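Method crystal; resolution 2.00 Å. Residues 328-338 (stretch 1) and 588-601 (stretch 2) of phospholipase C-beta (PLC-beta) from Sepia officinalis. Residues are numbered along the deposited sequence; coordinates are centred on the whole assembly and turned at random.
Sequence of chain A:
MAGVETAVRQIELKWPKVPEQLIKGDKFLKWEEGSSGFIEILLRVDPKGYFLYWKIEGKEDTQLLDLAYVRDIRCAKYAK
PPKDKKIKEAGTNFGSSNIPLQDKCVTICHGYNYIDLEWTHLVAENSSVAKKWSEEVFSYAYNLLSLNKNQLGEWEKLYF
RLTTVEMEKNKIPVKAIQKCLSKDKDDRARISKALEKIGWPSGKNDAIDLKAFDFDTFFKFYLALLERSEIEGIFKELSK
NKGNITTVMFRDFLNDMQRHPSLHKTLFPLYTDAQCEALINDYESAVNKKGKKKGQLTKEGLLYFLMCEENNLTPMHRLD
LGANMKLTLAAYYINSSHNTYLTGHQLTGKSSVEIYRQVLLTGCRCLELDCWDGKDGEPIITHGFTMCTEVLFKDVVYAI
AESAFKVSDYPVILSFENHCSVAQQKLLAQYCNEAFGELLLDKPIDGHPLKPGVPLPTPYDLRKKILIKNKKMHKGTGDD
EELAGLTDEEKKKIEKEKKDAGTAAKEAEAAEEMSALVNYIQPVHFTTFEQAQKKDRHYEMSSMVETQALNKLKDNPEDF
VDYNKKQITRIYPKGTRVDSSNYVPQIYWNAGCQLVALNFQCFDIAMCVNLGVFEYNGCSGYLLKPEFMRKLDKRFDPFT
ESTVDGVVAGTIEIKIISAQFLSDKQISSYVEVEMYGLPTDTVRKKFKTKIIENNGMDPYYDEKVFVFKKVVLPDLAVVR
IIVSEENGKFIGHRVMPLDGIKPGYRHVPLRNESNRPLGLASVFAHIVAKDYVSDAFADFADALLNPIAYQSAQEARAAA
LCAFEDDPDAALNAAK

Stretch 1, residues 328-338: TLAAYYINSSH
Stretch 2, residues 588-601: YWNAGCQLVALNFQ

Two segments at least 256 residues apart in sequence at any point of contact run side by side in the same direction and bury 809 Å² between them. Stretch 1 opens with a short 3-10 segment, L329 to A331, in which A331 N bonds to T328 O (2.9 Å), and then extends as a strand through Y332, Y333 and I334 (I334 phi/psi -122/122). Stretch 2 leaves a helix through a type I turn from W589 to G592, with G592 N to W589 O at 3.0 Å; G592 sits at phi/psi 81/13, a positive phi that favours glycine. The chain then extends, with Q594 (-95/-40) as a kink before the strand residues L595 and V596.

The register places the CA atoms of Y333 and Q594 4.4 Å apart and those of S336 and A597 4.5 Å apart, and S337 and L598 form a single backbone bridge. Three direct backbone hydrogen bonds tie the chains: I334 N to Q594 O (2.9 Å), L598 N to S336 O (3.1 Å) and H338 N to L598 O (2.8 Å). The last two flank S337, whose CA also approaches L598 O at 3.4 Å in a CA-H...O contact. Between the first bond and this pair, I334 O and V596 N are 4.4 Å apart, too far for a direct bond, and water 1 bridges them, accepting from V596 N and donating to I334 O, both at 2.9 Å. Water 1 also accepts from W589 NE1 (2.9 Å), while water 2 joins S336 N (3.0 Å) to V596 O (2.8 Å). Further along, water 3 accepts from F600 N (2.9 Å) and donates to H338 O (2.7 Å).

Y333 (chi1 -63°, m) reaches back to the turn, where its OH donates to W589 O at 2.6 Å. Its ring meets the indole of W589 (chi1 -70°, m) obliquely: ring centroids, taking the five-membered ring, are 4.5 Å apart with planes at 45°, and Y333 CD1 lies 3.3 Å from W589 CD1. C593 O lies at the tyrosine ring edge, 3.4 Å from Y333 CD1.

Q594 (chi1 -56°, m; chi2 87°, p; chi3 -12°) brings its amide to the 3-10 segment, and NE2 donates almost linearly to A330 O at 3.0 Å. Q594 CG packs 3.0 Å from Y332 O, a buried carbonyl without a polar partner.

I334 (m, t) points toward stretch 2 and packs its CB 3.6 Å from L595 CD2. L595 CD2 also lies 3.3 Å from S336 OG, which turns back (chi1 -60°, m) to donate to I334 O at 2.7 Å.

At the far end, H338 (chi1 171°, t) sets CB 3.8 Å from A597 CB and donates from ND1 to N599 OD1 at 2.8 Å, with N599 OD1 at the ring edge, near the plane of the imidazole. F600 (chi1 -90°) presents its own edge to two oxygens: CE1 is 3.4 Å from S336 O, and CZ is 3.4 Å from N335 OD1.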

# COMPACT_ATOMS: atom_id res chain seq x y z
N THR A 328 -8.06 -18.69 -13.57
CA THR A 328 -9.19 -18.79 -12.66
C THR A 328 -9.02 -17.90 -11.41
O THR A 328 -7.91 -17.75 -10.91
CB THR A 328 -9.41 -20.26 -12.22
OG1 THR A 328 -10.46 -20.32 -11.25
CG2 THR A 328 -8.13 -20.84 -11.60
N LEU A 329 -10.12 -17.32 -10.92
CA LEU A 329 -10.11 -16.51 -9.68
C LEU A 329 -9.38 -17.17 -8.51
O LEU A 329 -8.74 -16.49 -7.70
CB LEU A 329 -11.54 -16.18 -9.20
CG LEU A 329 -12.17 -14.86 -9.62
CD1 LEU A 329 -13.63 -14.79 -9.13
CD2 LEU A 329 -11.39 -13.68 -9.08
N ALA A 330 -9.51 -18.49 -8.41
CA ALA A 330 -8.87 -19.26 -7.34
C ALA A 330 -7.33 -19.16 -7.36
O ALA A 330 -6.69 -19.47 -6.37
CB ALA A 330 -9.31 -20.74 -7.42
N ALA A 331 -6.77 -18.70 -8.47
CA ALA A 331 -5.32 -18.60 -8.64
C ALA A 331 -4.67 -17.35 -8.03
O ALA A 331 -3.46 -17.19 -8.11
CB ALA A 331 -4.97 -18.69 -10.13
N TYR A 332 -5.46 -16.48 -7.41
CA TYR A 332 -4.96 -15.17 -6.98
C TYR A 332 -5.11 -14.94 -5.49
O TYR A 332 -6.04 -15.44 -4.86
CB TYR A 332 -5.71 -14.06 -7.72
CG TYR A 332 -5.53 -14.15 -9.21
CD1 TYR A 332 -4.52 -13.44 -9.85
CD2 TYR A 332 -6.35 -14.96 -9.97
CE1 TYR A 332 -4.35 -13.53 -11.23
CE2 TYR A 332 -6.18 -15.06 -11.34
CZ TYR A 332 -5.18 -14.35 -11.96
OH TYR A 332 -5.03 -14.47 -13.32
N TYR A 333 -4.19 -14.16 -4.93
CA TYR A 333 -4.41 -13.55 -3.63
C TYR A 333 -5.16 -12.26 -3.91
O TYR A 333 -4.76 -11.48 -4.78
CB TYR A 333 -3.08 -13.25 -2.94
CG TYR A 333 -2.25 -14.47 -2.61
CD1 TYR A 333 -2.80 -15.54 -1.90
CD2 TYR A 333 -0.92 -14.54 -2.99
CE1 TYR A 333 -2.03 -16.66 -1.60
CE2 TYR A 333 -0.14 -15.65 -2.69
CZ TYR A 333 -0.70 -16.71 -1.99
OH TYR A 333 0.07 -17.81 -1.69
N ILE A 334 -6.26 -12.04 -3.20
CA ILE A 334 -7.18 -10.93 -3.46
C ILE A 334 -7.30 -10.08 -2.19
O ILE A 334 -7.67 -10.59 -1.12
CB ILE A 334 -8.57 -11.46 -3.88
CG1 ILE A 334 -8.45 -12.42 -5.07
CG2 ILE A 334 -9.51 -10.30 -4.23
CD1 ILE A 334 -9.78 -13.00 -5.55
N ASN A 335 -6.97 -8.80 -2.31
CA ASN A 335 -6.92 -7.88 -1.17
C ASN A 335 -8.30 -7.74 -0.53
O ASN A 335 -9.27 -7.37 -1.20
CB ASN A 335 -6.38 -6.53 -1.68
CG ASN A 335 -6.02 -5.56 -0.57
OD1 ASN A 335 -6.15 -5.85 0.62
ND2 ASN A 335 -5.56 -4.38 -0.97
N SER A 336 -8.39 -8.07 0.77
CA SER A 336 -9.67 -8.28 1.46
C SER A 336 -9.80 -7.61 2.83
O SER A 336 -8.88 -7.66 3.66
CB SER A 336 -9.90 -9.78 1.63
OG SER A 336 -9.94 -10.43 0.38
N SER A 337 -10.97 -7.03 3.06
CA SER A 337 -11.29 -6.30 4.29
C SER A 337 -12.37 -7.02 5.11
O SER A 337 -13.35 -7.52 4.56
CB SER A 337 -11.79 -4.90 3.92
OG SER A 337 -12.50 -4.30 4.98
N HIS A 338 -12.19 -7.06 6.43
CA HIS A 338 -13.17 -7.62 7.38
C HIS A 338 -13.98 -6.52 8.08
O HIS A 338 -13.43 -5.46 8.41
CB HIS A 338 -12.45 -8.45 8.45
CG HIS A 338 -13.34 -8.89 9.57
ND1 HIS A 338 -13.22 -8.41 10.86
CD2 HIS A 338 -14.38 -9.76 9.60
CE1 HIS A 338 -14.14 -8.97 11.63
NE2 HIS A 338 -14.86 -9.79 10.88
N TYR A 588 -2.25 -17.66 6.18
CA TYR A 588 -3.28 -18.23 5.33
C TYR A 588 -2.92 -18.18 3.84
O TYR A 588 -3.29 -19.09 3.09
CB TYR A 588 -4.63 -17.58 5.64
CG TYR A 588 -4.96 -17.74 7.11
CD1 TYR A 588 -5.40 -18.96 7.60
CD2 TYR A 588 -4.74 -16.71 8.02
CE1 TYR A 588 -5.66 -19.14 8.95
CE2 TYR A 588 -5.00 -16.89 9.37
CZ TYR A 588 -5.46 -18.11 9.82
OH TYR A 588 -5.72 -18.29 11.15
N TRP A 589 -2.19 -17.15 3.42
CA TRP A 589 -1.66 -17.12 2.05
C TRP A 589 -0.74 -18.31 1.77
O TRP A 589 -0.64 -18.76 0.62
CB TRP A 589 -0.90 -15.82 1.75
CG TRP A 589 -1.74 -14.60 1.67
CD1 TRP A 589 -3.05 -14.52 1.28
CD2 TRP A 589 -1.32 -13.27 1.93
NE1 TRP A 589 -3.48 -13.22 1.31
CE2 TRP A 589 -2.43 -12.42 1.70
CE3 TRP A 589 -0.11 -12.70 2.33
CZ2 TRP A 589 -2.37 -11.05 1.87
CZ3 TRP A 589 -0.05 -11.32 2.50
CH2 TRP A 589 -1.17 -10.52 2.26
N ASN A 590 -0.06 -18.79 2.81
CA ASN A 590 0.81 -19.98 2.70
C ASN A 590 0.04 -21.25 2.32
O ASN A 590 0.62 -22.17 1.75
CB ASN A 590 1.57 -20.23 4.01
CG ASN A 590 2.60 -19.15 4.32
OD1 ASN A 590 3.12 -18.48 3.42
ND2 ASN A 590 2.90 -18.99 5.61
N ALA A 591 -1.25 -21.30 2.66
CA ALA A 591 -2.12 -22.42 2.28
C ALA A 591 -2.91 -22.14 0.99
O ALA A 591 -3.78 -22.93 0.61
CB ALA A 591 -3.07 -22.74 3.42
N GLY A 592 -2.60 -21.02 0.34
CA GLY A 592 -3.25 -20.66 -0.92
C GLY A 592 -4.61 -20.00 -0.78
O GLY A 592 -5.32 -19.87 -1.78
N CYS A 593 -4.98 -19.58 0.44
CA CYS A 593 -6.26 -18.88 0.68
C CYS A 593 -6.23 -17.53 -0.02
O CYS A 593 -5.23 -16.83 0.04
CB CYS A 593 -6.53 -18.67 2.18
SG CYS A 593 -6.62 -20.19 3.14
N GLN A 594 -7.33 -17.19 -0.67
CA GLN A 594 -7.38 -16.03 -1.56
C GLN A 594 -7.90 -14.77 -0.88
O GLN A 594 -7.38 -13.67 -1.12
CB GLN A 594 -8.24 -16.33 -2.78
CG GLN A 594 -7.80 -17.55 -3.57
CD GLN A 594 -8.42 -18.84 -3.05
OE1 GLN A 594 -9.01 -18.87 -1.97
NE2 GLN A 594 -8.29 -19.90 -3.82
N LEU A 595 -8.92 -14.92 -0.05
CA LEU A 595 -9.60 -13.78 0.56
C LEU A 595 -9.28 -13.73 2.06
O LEU A 595 -10.09 -14.11 2.89
CB LEU A 595 -11.11 -13.87 0.32
CG LEU A 595 -11.59 -13.84 -1.13
CD1 LEU A 595 -13.09 -14.19 -1.23
CD2 LEU A 595 -11.33 -12.49 -1.77
N VAL A 596 -8.07 -13.26 2.37
CA VAL A 596 -7.60 -13.22 3.75
C VAL A 596 -7.95 -11.85 4.35
O VAL A 596 -7.18 -10.89 4.25
CB VAL A 596 -6.09 -13.52 3.80
CG1 VAL A 596 -5.59 -13.54 5.23
CG2 VAL A 596 -5.82 -14.86 3.14
N ALA A 597 -9.14 -11.78 4.95
CA ALA A 597 -9.75 -10.52 5.39
C ALA A 597 -9.11 -9.91 6.64
O ALA A 597 -8.90 -10.58 7.66
CB ALA A 597 -11.24 -10.70 5.62
N LEU A 598 -8.81 -8.62 6.56
CA LEU A 598 -8.15 -7.91 7.64
C LEU A 598 -8.96 -6.69 8.05
O LEU A 598 -9.72 -6.13 7.25
CB LEU A 598 -6.74 -7.48 7.21
CG LEU A 598 -5.83 -8.62 6.76
CD1 LEU A 598 -4.58 -8.08 6.07
CD2 LEU A 598 -5.45 -9.50 7.95
N ASN A 599 -8.78 -6.27 9.29
CA ASN A 599 -9.36 -5.03 9.77
C ASN A 599 -8.51 -3.85 9.30
O ASN A 599 -7.44 -3.60 9.85
CB ASN A 599 -9.47 -5.05 11.29
CG ASN A 599 -10.45 -6.11 11.78
OD1 ASN A 599 -11.58 -6.18 11.30
ND2 ASN A 599 -10.01 -6.92 12.72
N PHE A 600 -9.00 -3.13 8.30
CA PHE A 600 -8.25 -2.04 7.66
C PHE A 600 -8.01 -0.84 8.57
O PHE A 600 -7.11 -0.04 8.31
CB PHE A 600 -8.91 -1.60 6.35
CG PHE A 600 -8.42 -2.34 5.14
CD1 PHE A 600 -8.47 -3.73 5.10
CD2 PHE A 600 -7.89 -1.67 4.06
CE1 PHE A 600 -8.01 -4.42 4.00
CE2 PHE A 600 -7.43 -2.36 2.95
CZ PHE A 600 -7.48 -3.73 2.92
N GLN A 601 -8.80 -0.72 9.64
CA GLN A 601 -8.67 0.39 10.58
C GLN A 601 -7.56 0.19 11.61
O GLN A 601 -7.22 1.12 12.33
CB GLN A 601 -10.00 0.65 11.31
CG GLN A 601 -10.39 -0.41 12.34
CD GLN A 601 -11.20 -1.55 11.77
OE1 GLN A 601 -10.98 -2.01 10.63
NE2 GLN A 601 -12.15 -2.04 12.55
O HOH W 1 -6.00 -11.89 0.79
O HOH W 2 -6.02 -9.30 2.20
O HOH W 3 -11.72 -3.57 7.44